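Local coordinates for protein 6-phosphogluconate dehydrogenase NAD-binding (Dyadobacter fermentans, PDB 4GBJ) that probably works as an NAD- or NADP-dependent oxidoreductase of the 6-phosphogluconate and 3-hydroxyisobutyrate dehydrogenase type, at residues A70-V75 against S97-E102; A74-F79 against R105-V110; V119-F124 against G135-S140. All coordinates share one frame; numbering follows the deposited sequence.

Contact 1: residues A70-V75 against S97-E102; sequences ADDAAV and STISPE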
loop_
_atom_site.group_PDB
_atom_site.type_symbol
_atom_site.label_atom_id
_atom_site.label_comp_id
_atom_site.label_asym_id
_atom_site.label_seq_id
_atom_site.Cartn_x
_atom_site.Cartn_y
_atom_site.Cartn_z
ATOM N N ALA B 70 23.469 -13.156 -0.443
ATOM C CA ALA B 70 22.512 -12.862 -1.509
ATOM C C ALA B 70 21.298 -13.729 -1.513
ATOM O O ALA B 70 20.210 -13.217 -1.791
ATOM C CB ALA B 70 23.173 -12.971 -2.880
ATOM N N ASP B 71 21.474 -15.038 -1.313
ATOM C CA ASP B 71 20.370 -15.973 -1.469
ATOM C C ASP B 71 20.563 -17.282 -0.690
ATOM O O ASP B 71 21.602 -17.496 -0.077
ATOM C CB ASP B 71 20.214 -16.265 -2.981
ATOM C CG ASP B 71 21.440 -16.779 -3.695
ATOM O OD1 ASP B 71 22.203 -17.581 -3.081
ATOM O OD2 ASP B 71 21.616 -16.433 -4.887
ATOM N N ASP B 72 19.560 -18.170 -0.785
ATOM C CA ASP B 72 19.498 -19.467 -0.091
ATOM C C ASP B 72 20.707 -20.341 -0.400
ATOM O O ASP B 72 21.307 -20.882 0.531
ATOM C CB ASP B 72 18.208 -20.214 -0.485
ATOM C CG ASP B 72 16.932 -19.429 -0.175
ATOM O OD1 ASP B 72 16.803 -18.300 -0.660
ATOM O OD2 ASP B 72 16.035 -19.985 0.474
ATOM N N ALA B 73 21.108 -20.443 -1.693
ATOM C CA ALA B 73 22.262 -21.263 -2.043
ATOM C C ALA B 73 23.554 -20.714 -1.422
ATOM O O ALA B 73 24.390 -21.504 -1.012
ATOM C CB ALA B 73 22.416 -21.399 -3.552
ATOM N N ALA B 74 23.735 -19.385 -1.360
ATOM C CA ALA B 74 24.924 -18.807 -0.744
ATOM C C ALA B 74 25.005 -19.175 0.769
ATOM O O ALA B 74 26.082 -19.488 1.264
ATOM C CB ALA B 74 24.945 -17.298 -0.917
ATOM N N VAL B 75 23.867 -19.217 1.472
ATOM C CA VAL B 75 23.868 -19.525 2.920
ATOM C C VAL B 75 24.154 -21.002 3.131
ATOM O O VAL B 75 24.942 -21.376 4.015
ATOM C CB VAL B 75 22.553 -19.079 3.609
ATOM C CG1 VAL B 75 22.581 -19.416 5.092
ATOM C CG2 VAL B 75 22.325 -17.578 3.420
ATOM N N SER B 97 20.117 -12.974 5.947
ATOM C CA SER B 97 19.791 -13.013 4.532
ATOM C C SER B 97 18.273 -13.163 4.293
ATOM O O SER B 97 17.580 -13.799 5.087
ATOM C CB SER B 97 20.488 -14.200 3.884
ATOM O OG SER B 97 21.889 -14.145 4.071
ATOM N N THR B 98 17.788 -12.656 3.171
ATOM C CA THR B 98 16.395 -12.869 2.765
ATOM C C THR B 98 16.310 -14.234 2.101
ATOM O O THR B 98 16.644 -14.413 0.930
ATOM C CB THR B 98 15.905 -11.793 1.844
ATOM O OG1 THR B 98 16.106 -10.539 2.478
ATOM C CG2 THR B 98 14.454 -11.983 1.476
ATOM N N ILE B 99 15.849 -15.185 2.841
ATOM C CA ILE B 99 15.757 -16.553 2.362
ATOM C C ILE B 99 14.458 -17.169 2.801
ATOM O O ILE B 99 13.688 -16.596 3.564
ATOM C CB ILE B 99 16.969 -17.402 2.852
ATOM C CG1 ILE B 99 16.969 -17.573 4.336
ATOM C CG2 ILE B 99 18.272 -16.840 2.310
ATOM C CD1 ILE B 99 18.115 -18.472 4.843
ATOM N N SER B 100 14.228 -18.334 2.278
ATOM C CA SER B 100 13.051 -19.109 2.543
ATOM C C SER B 100 12.968 -19.560 4.005
ATOM O O SER B 100 13.949 -20.085 4.526
ATOM C CB SER B 100 13.079 -20.370 1.654
ATOM O OG SER B 100 12.140 -21.343 2.068
ATOM N N PRO B 101 11.756 -19.555 4.589
ATOM C CA PRO B 101 11.554 -20.197 5.907
ATOM C C PRO B 101 12.050 -21.638 5.945
ATOM O O PRO B 101 12.614 -22.082 6.934
ATOM C CB PRO B 101 10.023 -20.191 6.058
ATOM C CG PRO B 101 9.572 -19.112 5.237
ATOM C CD PRO B 101 10.515 -18.930 4.107
ATOM N N GLU B 102 11.814 -22.379 4.855
ATOM C CA GLU B 102 12.275 -23.762 4.764
ATOM C C GLU B 102 13.796 -23.863 4.840
ATOM O O GLU B 102 14.301 -24.782 5.496
ATOM C CB GLU B 102 11.796 -24.377 3.465
ATOM C CG GLU B 102 12.283 -25.796 3.185
ATOM C CD GLU B 102 11.810 -26.252 1.820
ATOM O OE1 GLU B 102 12.471 -25.887 0.822
ATOM O OE2 GLU B 102 10.722 -26.871 1.740
HETATM O O HOH W 1 19.623 -11.581 1.197
#

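Contact 2: residues A74-F79 against R105-V110; sequences AVEELF and RQLAQV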
loop_
_atom_site.group_PDB
_atom_site.type_symbol
_atom_site.label_atom_id
_atom_site.label_comp_id
_atom_site.label_asym_id
_atom_site.label_seq_id
_atom_site.Cartn_x
_atom_site.Cartn_y
_atom_site.Cartn_z
ATOM N N ALA B 74 23.735 -19.385 -1.360
ATOM C CA ALA B 74 24.924 -18.807 -0.744
ATOM C C ALA B 74 25.005 -19.175 0.769
ATOM O O ALA B 74 26.082 -19.488 1.264
ATOM C CB ALA B 74 24.945 -17.298 -0.917
ATOM N N VAL B 75 23.867 -19.217 1.472
ATOM C CA VAL B 75 23.868 -19.525 2.920
ATOM C C VAL B 75 24.154 -21.002 3.131
ATOM O O VAL B 75 24.942 -21.376 4.015
ATOM C CB VAL B 75 22.553 -19.079 3.609
ATOM C CG1 VAL B 75 22.581 -19.416 5.092
ATOM C CG2 VAL B 75 22.325 -17.578 3.420
ATOM N N GLU B 76 23.531 -21.855 2.328
ATOM C CA GLU B 76 23.745 -23.305 2.440
ATOM C C GLU B 76 25.178 -23.707 2.092
ATOM O O GLU B 76 25.713 -24.608 2.722
ATOM C CB GLU B 76 22.788 -24.061 1.538
ATOM C CG GLU B 76 21.348 -23.990 2.007
ATOM C CD GLU B 76 20.370 -24.559 0.988
ATOM O OE1 GLU B 76 20.807 -25.348 0.119
ATOM O OE2 GLU B 76 19.173 -24.200 1.039
ATOM N N GLU B 77 25.788 -23.045 1.083
ATOM C CA GLU B 77 27.174 -23.341 0.646
ATOM C C GLU B 77 28.153 -22.991 1.757
ATOM O O GLU B 77 29.156 -23.665 1.955
ATOM C CB GLU B 77 27.511 -22.542 -0.637
ATOM C CG GLU B 77 28.993 -22.350 -0.981
ATOM C CD GLU B 77 29.236 -21.493 -2.212
ATOM O OE1 GLU B 77 28.366 -20.654 -2.544
ATOM O OE2 GLU B 77 30.324 -21.626 -2.818
ATOM N N LEU B 78 27.894 -21.895 2.442
ATOM C CA LEU B 78 28.780 -21.445 3.486
ATOM C C LEU B 78 28.562 -22.205 4.784
ATOM O O LEU B 78 29.524 -22.598 5.420
ATOM C CB LEU B 78 28.546 -19.956 3.713
ATOM C CG LEU B 78 29.549 -19.279 4.611
ATOM C CD1 LEU B 78 30.961 -19.474 4.070
ATOM C CD2 LEU B 78 29.218 -17.818 4.762
ATOM N N PHE B 79 27.316 -22.399 5.191
ATOM C CA PHE B 79 27.017 -23.063 6.438
ATOM C C PHE B 79 26.978 -24.602 6.294
ATOM O O PHE B 79 25.966 -25.275 6.556
ATOM C CB PHE B 79 25.732 -22.484 7.055
ATOM C CG PHE B 79 26.084 -21.154 7.679
ATOM C CD1 PHE B 79 26.537 -21.087 8.981
ATOM C CD2 PHE B 79 26.177 -20.006 6.903
ATOM C CE1 PHE B 79 26.984 -19.880 9.521
ATOM C CE2 PHE B 79 26.652 -18.797 7.450
ATOM C CZ PHE B 79 27.083 -18.761 8.741
ATOM N N ARG B 105 14.690 -23.240 8.563
ATOM C CA ARG B 105 14.322 -24.357 9.435
ATOM C C ARG B 105 15.264 -25.536 9.211
ATOM O O ARG B 105 15.630 -26.179 10.169
ATOM C CB ARG B 105 12.880 -24.775 9.181
ATOM C CG ARG B 105 11.845 -23.715 9.581
ATOM C CD ARG B 105 10.484 -24.044 8.931
ATOM N NE ARG B 105 9.461 -23.066 9.314
ATOM C CZ ARG B 105 8.402 -22.714 8.583
ATOM N NH1 ARG B 105 8.174 -23.281 7.400
ATOM N NH2 ARG B 105 7.552 -21.805 9.036
ATOM N N GLN B 106 15.691 -25.787 7.958
ATOM C CA GLN B 106 16.625 -26.881 7.633
ATOM C C GLN B 106 17.971 -26.620 8.253
ATOM O O GLN B 106 18.483 -27.475 8.945
ATOM C CB GLN B 106 16.798 -27.013 6.117
ATOM C CG GLN B 106 15.654 -27.687 5.397
ATOM C CD GLN B 106 15.856 -27.622 3.890
ATOM O OE1 GLN B 106 16.842 -27.045 3.383
ATOM N NE2 GLN B 106 14.937 -28.241 3.139
ATOM N N LEU B 107 18.522 -25.405 8.043
ATOM C CA LEU B 107 19.808 -25.019 8.626
ATOM C C LEU B 107 19.757 -25.000 10.146
ATOM O O LEU B 107 20.706 -25.456 10.788
ATOM C CB LEU B 107 20.272 -23.661 8.106
ATOM C CG LEU B 107 20.663 -23.653 6.634
ATOM C CD1 LEU B 107 20.717 -22.251 6.117
ATOM C CD2 LEU B 107 22.002 -24.380 6.406
ATOM N N ALA B 108 18.645 -24.516 10.727
ATOM C CA ALA B 108 18.489 -24.479 12.202
ATOM C C ALA B 108 18.555 -25.837 12.792
ATOM O O ALA B 108 19.107 -26.032 13.900
ATOM C CB ALA B 108 17.158 -23.825 12.594
ATOM N N GLN B 109 18.014 -26.795 12.060
ATOM C CA GLN B 109 18.045 -28.198 12.498
ATOM C C GLN B 109 19.531 -28.663 12.583
ATOM O O GLN B 109 19.950 -29.197 13.597
ATOM C CB GLN B 109 17.176 -29.077 11.552
ATOM C CG GLN B 109 16.260 -30.049 12.317
ATOM C CD GLN B 109 17.034 -31.136 13.062
ATOM O OE1 GLN B 109 17.562 -32.086 12.448
ATOM N NE2 GLN B 109 17.082 -31.073 14.401
ATOM N N VAL B 110 20.344 -28.340 11.572
ATOM C CA VAL B 110 21.751 -28.740 11.519
ATOM C C VAL B 110 22.537 -28.074 12.659
ATOM O O VAL B 110 23.380 -28.721 13.273
ATOM C CB VAL B 110 22.398 -28.457 10.134
ATOM C CG1 VAL B 110 23.901 -28.796 10.128
ATOM C CG2 VAL B 110 21.670 -29.224 9.030
#

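Contact 3: residues V119-F124 against G135-S140; sequences VGAPIF and GNICLS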
loop_
_atom_site.group_PDB
_atom_site.type_symbol
_atom_site.label_atom_id
_atom_site.label_comp_id
_atom_site.label_asym_id
_atom_site.label_seq_id
_atom_site.Cartn_x
_atom_site.Cartn_y
_atom_site.Cartn_z
ATOM N N VAL B 119 19.415 -18.240 14.493
ATOM C CA VAL B 119 18.402 -17.177 14.657
ATOM C C VAL B 119 18.093 -16.568 13.298
ATOM O O VAL B 119 18.994 -16.021 12.674
ATOM C CB VAL B 119 18.873 -16.109 15.645
ATOM C CG1 VAL B 119 17.933 -14.901 15.641
ATOM C CG2 VAL B 119 18.954 -16.706 17.046
ATOM N N GLY B 120 16.846 -16.706 12.845
ATOM C CA GLY B 120 16.380 -16.075 11.619
ATOM C C GLY B 120 16.227 -14.605 11.874
ATOM O O GLY B 120 15.578 -14.231 12.855
ATOM N N ALA B 121 16.986 -13.768 11.155
ATOM C CA ALA B 121 17.046 -12.328 11.499
ATOM C C ALA B 121 16.999 -11.433 10.286
ATOM O O ALA B 121 17.827 -10.544 10.161
ATOM C CB ALA B 121 18.302 -12.033 12.306
ATOM N N PRO B 122 16.008 -11.613 9.408
ATOM C CA PRO B 122 15.920 -10.759 8.200
ATOM C C PRO B 122 15.771 -9.289 8.541
ATOM O O PRO B 122 15.090 -8.949 9.503
ATOM C CB PRO B 122 14.691 -11.300 7.473
ATOM C CG PRO B 122 13.926 -12.066 8.504
ATOM C CD PRO B 122 14.930 -12.618 9.430
ATOM N N ILE B 123 16.390 -8.427 7.735
ATOM C CA ILE B 123 16.400 -6.979 7.962
ATOM C C ILE B 123 15.488 -6.265 6.965
ATOM O O ILE B 123 15.476 -6.572 5.766
ATOM C CB ILE B 123 17.859 -6.410 7.950
ATOM C CG1 ILE B 123 17.897 -4.922 8.394
ATOM C CG2 ILE B 123 18.558 -6.593 6.599
ATOM C CD1 ILE B 123 19.313 -4.411 8.697
ATOM N N PHE B 124 14.764 -5.257 7.486
ATOM C CA PHE B 124 13.857 -4.412 6.736
ATOM C C PHE B 124 14.534 -3.081 6.706
ATOM O O PHE B 124 14.318 -2.245 7.586
ATOM C CB PHE B 124 12.472 -4.347 7.413
ATOM C CG PHE B 124 11.784 -5.692 7.564
ATOM C CD1 PHE B 124 10.629 -5.978 6.857
ATOM C CD2 PHE B 124 12.340 -6.695 8.359
ATOM C CE1 PHE B 124 9.970 -7.187 7.033
ATOM C CE2 PHE B 124 11.740 -7.943 8.459
ATOM C CZ PHE B 124 10.523 -8.161 7.853
ATOM N N GLY B 135 15.888 1.447 10.243
ATOM C CA GLY B 135 15.411 0.148 9.799
ATOM C C GLY B 135 14.877 -0.725 10.920
ATOM O O GLY B 135 14.838 -0.333 12.083
ATOM N N ASN B 136 14.420 -1.908 10.563
ATOM C CA ASN B 136 13.832 -2.829 11.522
ATOM C C ASN B 136 14.318 -4.240 11.291
ATOM O O ASN B 136 14.632 -4.613 10.168
ATOM C CB ASN B 136 12.313 -2.777 11.412
ATOM C CG ASN B 136 11.741 -1.434 11.820
ATOM O OD1 ASN B 136 11.666 -1.120 12.994
ATOM N ND2 ASN B 136 11.418 -0.575 10.877
ATOM N N ILE B 137 14.285 -5.053 12.326
ATOM C CA ILE B 137 14.639 -6.470 12.188
ATOM C C ILE B 137 13.568 -7.353 12.849
ATOM O O ILE B 137 12.966 -6.968 13.855
ATOM C CB ILE B 137 16.061 -6.703 12.775
ATOM C CG1 ILE B 137 16.751 -7.918 12.136
ATOM C CG2 ILE B 137 16.061 -6.787 14.306
ATOM C CD1 ILE B 137 18.221 -8.027 12.539
ATOM N N CYS B 138 13.377 -8.560 12.298
ATOM C CA CYS B 138 12.509 -9.598 12.863
ATOM C C CYS B 138 13.396 -10.714 13.303
ATOM O O CYS B 138 14.295 -11.093 12.558
ATOM C CB CYS B 138 11.460 -10.082 11.859
ATOM S SG CYS B 138 10.169 -8.863 11.536
ATOM N N LEU B 139 13.139 -11.270 14.479
ATOM C CA LEU B 139 13.949 -12.363 15.012
ATOM C C LEU B 139 13.088 -13.518 15.299
ATOM O O LEU B 139 12.009 -13.336 15.835
ATOM C CB LEU B 139 14.666 -11.980 16.304
ATOM C CG LEU B 139 15.503 -10.732 16.321
ATOM C CD1 LEU B 139 15.994 -10.495 17.723
ATOM C CD2 LEU B 139 16.671 -10.816 15.304
ATOM N N SER B 140 13.572 -14.713 15.012
ATOM C CA SER B 140 12.881 -15.943 15.389
ATOM C C SER B 140 13.930 -17.058 15.570
ATOM O O SER B 140 15.005 -17.051 14.938
ATOM C CB SER B 140 11.803 -16.298 14.378
ATOM O OG SER B 140 12.315 -16.841 13.174
HETATM O O HOH W 2 11.994 -0.784 8.214
#

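Contact 1: residues A70-V75 against S97-E102
D72 and S100 carry the polar part of this contact: the backbone N of S100 gives D72 OD2 a fairly straight hydrogen bond of 3.0 Å. The N-H reaches the oxygen on its syn side, 30° out of the carboxylate plane, and the same oxygen takes a second bond from T103 OG1. With CG anti to the carbonyl carbon (chi1 -58°), the carboxylate lies over I99, where D72 OD1 sits 3.6 Å from I99 CG2. I99 CG2 also comes within 3.6 Å of D72 N, tucked against the start of helix 72-78. Deeper in, V75 CG2 rests 3.5 Å from S97 OG, whose polar partner is L69 N. An alanine at D72 would probably leave S100 N and T103 OG1 without their shared acceptor and open a gap beside I99.

N-caps close the starts of both helices. D71 OD1 accepts from A74 N at 2.9 Å, while S100 OG receives a weak bond from E102 N. D72 thus sits in the first turn of one helix and binds at the start of the other, whose dipole may stabilise its charge. Both segments follow parallel strands, 64-67 and 92-95. Outside them, helix 238-254 packs on D72 through L247, and helix 169-197 brings N171 to I99 and K174, the predicted active-site lysine, to T98.

Contact 2: residues A74-F79 against R105-V110
L107 reaches across from helix 101-113 to V75 on helix 72-78 and to F79 just after its end, joining two neighbouring helices of the Rossmann-type domain. The helices run the same way, their short segments only 15° from parallel with axes 11.4 Å apart, and the gap at this level is bridged by the leucine.

The fork of L107 divides its contacts. A chi1 of -69° sets L107 CG anti to the carbonyl carbon, beside the backbone N. L107 CD1 meets V75 CG1 at 3.5 Å, the two side chains crossing obliquely. This is the other methyl of V75 from the one that faces S97: CG1 stands anti to the backbone N. The second branch, L107 CD2, lies against the end of helix 72-78, 4.2 Å from F79 CB and 4.5 Å from both CA and CG of E76.

F79 starts toward L107 at CB, but its ring swings off, stacking on H93 and touching L11 and H111. The carbonyl oxygen of V75 lies at the ring edge, in its plane, and also accepts the backbone bond from F79 N at 2.8 Å. No hydrogen bond joins the two segments. On the solvent side, the ends of E76 and Q106 approach without bonding, E76 OE2 to Q106 OE1 at 4.4 Å, so the outer side is polar while the centre is aliphatic. L107 also rests on Y118 of strand 117-124. At the point where helix 72-78 gives out, L107 CD2 comes to 4.1 Å from F79 O.

Contact 3: residues V119-F124 against G135-S140
An antiparallel strand pair, F124 with N136 and G120 with S140, joins strand 117-124 to strand 136-139, the one antiparallel joint in the mixed sheet of this Rossmann-type domain; 136-139 then runs parallel to 159-162. Both pairs are doubly hydrogen-bonded: F124 N to N136 O is 2.8 Å and almost straight, and G120 N reaches S140 O at the same length. Between them the first strand is broken at A121-P122, where the proline has no N-H to give; here C138 N holds P122 O by a weak bond of 3.3 Å.

I137 CG1 lies 3.3 Å from P122 O, while A121 CB touches both L139 CD2, at 3.6 Å, and I137 CD1. I123 and I137 share one face of the sheet, F124 and N136 the other. On the latter, F124 CG lies anti to the carbonyl carbon (chi1 -59°), and the ring leans toward C138. C138 SG touches F124 CE2 at 3.6 Å in an oblique sulfur-aromatic contact, 50° off the ring normal. M208 of the second subunit packs on both residues. K174, the predicted active-site lysine, makes a cation-pi contact with the same ring and a hydrogen bond with I123 O. Beyond the last pair, one water bridges the strands, donating to F124 O at 2.8 Å and accepting from N136 ND2 at 2.7 Å.

How the contacts relate
Contacts 1 and 2 hold the same two helices, 72-78 and 101-113, at successive levels, their centres about 9 Å apart. Contact 1 works at the helix starts, is partly buried and joins one hydrogen bond to contacts of I99 and V75; contact 2 lies further along, with an aliphatic centre and the polar ends of E76 and Q106 at its exposed side. V75 serves both, one methyl to each. Contact 3 belongs to the sheet itself: every touching residue is buried, and backbone bonds do most of the joining. Its first strand follows helix 101-113 in the chain, yet it touches neither helix contact directly. Contacts 1 and 3 both border the predicted active-site lysine K174, whereas contact 2 stands away from it.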